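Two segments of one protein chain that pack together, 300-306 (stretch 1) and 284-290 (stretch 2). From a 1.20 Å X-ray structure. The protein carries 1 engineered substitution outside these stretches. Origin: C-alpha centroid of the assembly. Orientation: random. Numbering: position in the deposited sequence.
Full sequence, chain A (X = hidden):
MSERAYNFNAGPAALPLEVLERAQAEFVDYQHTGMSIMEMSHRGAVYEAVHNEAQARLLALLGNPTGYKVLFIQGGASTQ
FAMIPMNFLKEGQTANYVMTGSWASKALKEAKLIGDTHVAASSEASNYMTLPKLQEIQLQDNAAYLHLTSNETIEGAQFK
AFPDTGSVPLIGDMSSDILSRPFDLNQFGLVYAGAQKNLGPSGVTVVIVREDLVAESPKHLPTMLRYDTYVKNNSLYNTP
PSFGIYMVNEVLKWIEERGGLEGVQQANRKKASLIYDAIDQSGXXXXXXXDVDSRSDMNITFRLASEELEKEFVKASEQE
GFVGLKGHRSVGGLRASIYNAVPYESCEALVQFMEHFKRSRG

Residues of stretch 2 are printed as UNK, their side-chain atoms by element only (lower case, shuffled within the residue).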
# COMPACT_ATOMS: atom_id res chain seq x y z
N ILE A 300 -0.57 9.03 -25.01
CA ILE A 300 -0.82 9.81 -26.22
C ILE A 300 -2.20 10.40 -26.17
O ILE A 300 -3.21 9.71 -26.11
CB ILE A 300 -0.68 8.90 -27.43
CG1 ILE A 300 0.73 8.32 -27.50
CG2 ILE A 300 -1.12 9.63 -28.68
CD1 ILE A 300 0.99 7.50 -28.75
N THR A 301 -2.22 11.73 -26.18
CA THR A 301 -3.52 12.40 -26.02
C THR A 301 -3.91 13.03 -27.33
O THR A 301 -3.09 13.54 -28.10
CB THR A 301 -3.44 13.43 -24.89
OG1 THR A 301 -2.29 14.26 -25.16
CG2 THR A 301 -3.21 12.72 -23.54
N PHE A 302 -5.21 12.94 -27.60
CA PHE A 302 -5.71 13.50 -28.86
C PHE A 302 -7.20 13.81 -28.73
O PHE A 302 -7.87 13.38 -27.80
CB PHE A 302 -5.41 12.57 -30.04
CG PHE A 302 -5.97 11.16 -29.96
CD1 PHE A 302 -7.04 10.83 -30.77
CD2 PHE A 302 -5.46 10.21 -29.12
CE1 PHE A 302 -7.57 9.56 -30.74
CE2 PHE A 302 -5.99 8.92 -29.09
CZ PHE A 302 -7.06 8.60 -29.91
N ARG A 303 -7.65 14.62 -29.72
CA ARG A 303 -9.01 15.10 -29.68
C ARG A 303 -9.68 14.90 -31.04
O ARG A 303 -8.99 14.85 -32.07
CB ARG A 303 -9.10 16.60 -29.41
CG ARG A 303 -8.36 17.22 -28.28
CD ARG A 303 -8.66 18.71 -28.27
NE ARG A 303 -8.34 19.34 -27.01
CZ ARG A 303 -8.59 19.13 -25.74
NH1 ARG A 303 -9.31 18.12 -25.27
NH2 ARG A 303 -8.08 19.98 -24.85
N LEU A 304 -11.00 14.82 -30.98
CA LEU A 304 -11.80 14.89 -32.22
C LEU A 304 -12.47 16.26 -32.26
O LEU A 304 -12.18 17.10 -31.42
CB LEU A 304 -12.82 13.78 -32.25
CG LEU A 304 -12.28 12.38 -32.54
CD1 LEU A 304 -11.36 11.87 -31.45
CD2 LEU A 304 -13.49 11.46 -32.69
N ALA A 305 -13.36 16.49 -33.22
CA ALA A 305 -13.88 17.83 -33.50
C ALA A 305 -14.85 18.27 -32.42
O ALA A 305 -15.07 19.47 -32.23
CB ALA A 305 -14.58 17.84 -34.85
N SER A 306 -15.42 17.30 -31.73
CA SER A 306 -16.41 17.66 -30.71
C SER A 306 -16.41 16.66 -29.57
O SER A 306 -15.97 15.52 -29.72
CB SER A 306 -17.83 17.69 -31.29
OG SER A 306 -18.24 16.37 -31.58
N UNK A 284 -7.02 15.79 -40.32
CA UNK A 284 -7.50 16.73 -39.31
C UNK A 284 -8.58 16.11 -38.45
O UNK A 284 -9.13 16.76 -37.55
N UNK A 285 -8.91 14.83 -38.70
CA UNK A 285 -10.00 14.23 -37.90
C UNK A 285 -9.60 13.95 -36.46
O UNK A 285 -10.42 14.04 -35.55
c UNK A 285 -13.87 11.02 -36.70
c UNK A 285 -11.64 12.27 -37.92
c UNK A 285 -10.42 12.92 -38.56
c UNK A 285 -14.05 12.03 -37.65
c UNK A 285 -12.94 12.61 -38.25
c UNK A 285 -11.47 11.29 -36.94
c UNK A 285 -12.57 10.70 -36.36
N UNK A 286 -8.34 13.59 -36.26
CA UNK A 286 -7.71 13.43 -34.98
C UNK A 286 -6.66 14.55 -34.81
O UNK A 286 -5.93 14.80 -35.76
c UNK A 286 -6.99 12.09 -34.78
c UNK A 286 -9.70 8.79 -35.21
c UNK A 286 -9.88 9.67 -34.14
c UNK A 286 -9.00 10.73 -33.99
c UNK A 286 -7.81 10.02 -35.95
c UNK A 286 -7.97 10.91 -34.90
o UNK A 286 -10.54 7.72 -35.40
c UNK A 286 -8.67 8.95 -36.09
N UNK A 287 -6.56 15.19 -33.67
CA UNK A 287 -5.55 16.20 -33.44
C UNK A 287 -4.85 15.90 -32.10
O UNK A 287 -5.53 15.55 -31.12
c UNK A 287 -9.16 19.75 -32.10
n UNK A 287 -9.26 20.15 -30.84
c UNK A 287 -7.70 19.44 -34.09
n UNK A 287 -10.24 19.25 -32.70
c UNK A 287 -6.84 18.25 -34.41
n UNK A 287 -7.98 19.83 -32.71
c UNK A 287 -6.12 17.59 -33.27
N UNK A 288 -3.55 16.07 -32.08
CA UNK A 288 -2.87 15.86 -30.79
C UNK A 288 -3.15 16.97 -29.78
O UNK A 288 -3.66 18.03 -30.15
N UNK A 289 -2.82 16.82 -28.50
CA UNK A 289 -3.13 17.76 -27.41
C UNK A 289 -1.97 18.48 -26.74
O UNK A 289 -2.11 19.29 -25.74
c UNK A 289 -3.86 17.00 -26.28
s UNK A 289 -5.55 16.71 -26.84
N UNK A 290 -0.83 18.07 -27.34
CA UNK A 290 0.44 18.77 -27.04
C UNK A 290 1.22 18.97 -28.34
O UNK A 290 0.95 18.38 -29.39
c UNK A 290 0.54 17.67 -24.78
c UNK A 290 1.32 18.02 -26.02
c UNK A 290 1.86 16.76 -26.67
O HOH W 1 -12.99 14.70 -35.50
O HOH W 2 -0.77 14.66 -28.13
O HOH W 3 -4.86 20.75 -24.98

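Position 284 has no side-chain atoms, and nothing of stretch 1 comes near it. Its phi of 81° is a value that by itself favours glycine, and it is Gly284.

Position 285 carries one carbon and then a ring of six carbons with no heteroatom. The ring leans to the end of Leu304, whose CD2 lies 3.9 Å from a ring carbon. This is Phe285. Its backbone also takes part: a water donates to Phe285 O (2.7 Å from the water oxygen) and accepts from Ala305 N (2.9 Å), carrying the pairing past the end of the strand.

Position 286 repeats that ring but adds one oxygen. A ring carbon lies 3.6 Å from Leu304 CD1, which sits near the plane of the ring. This is Tyr286. Phe302 turns its own edge toward the tyrosine face in an offset edge-to-face pair, with centroids 5.6 Å apart and planes at 83°. The hydroxyl is satisfied elsewhere in the structure.

Position 287 has a chain of three carbons, a nitrogen, and a carbon bearing two more nitrogens, one of which lies 3.2 Å from Leu304 O. The group is a guanidinium, hence Arg287. Its backbone makes the two strong bonds of the contact, Arg303 N to Arg287 O at 2.7 Å and Arg287 N to Arg303 O at 2.9 Å. The side chain shares a sheet face with that of Arg303, and the like charges come close, Arg303 NE to Arg287 NH2 being 4.0 Å. One face of the guanidinium lies over Arg303 CB, while the approach of Arg287 NH1 to Leu304 O is a weak hydrogen bond.

Position 288 has no side-chain atoms, and its CA lies 4.2 Å from Phe302 CA, the residue it pairs with. It is Gly288. An ideal CB would have room here, so this contact does not demand the glycine.

Position 289 has one carbon and one sulfur. Its CB points toward stretch 1, and the sulfur lies 3.2 Å from Arg303 CG and over one face of that guanidinium. This is Cys289. Cys289 N reaches Thr301 O through a weak hydrogen bond of 3.3 Å, and a water bridges the same two atoms.

Position 290 has three carbons, branched at the first. It barely touches stretch 1, with one carbon 4.4 Å from Thr301 OG1, and is Val290.

The contact works as a short antiparallel pairing centred on Arg287 and Arg303. Backbone bonds set the register, and waters bridge backbone atoms beyond the central pair. Phe302, Leu304, Phe285 and Tyr286 supply apolar packing, while the arginines and Cys289 cover the other side of the pairing.

Stretch 2 (284-290) GFYRGCV
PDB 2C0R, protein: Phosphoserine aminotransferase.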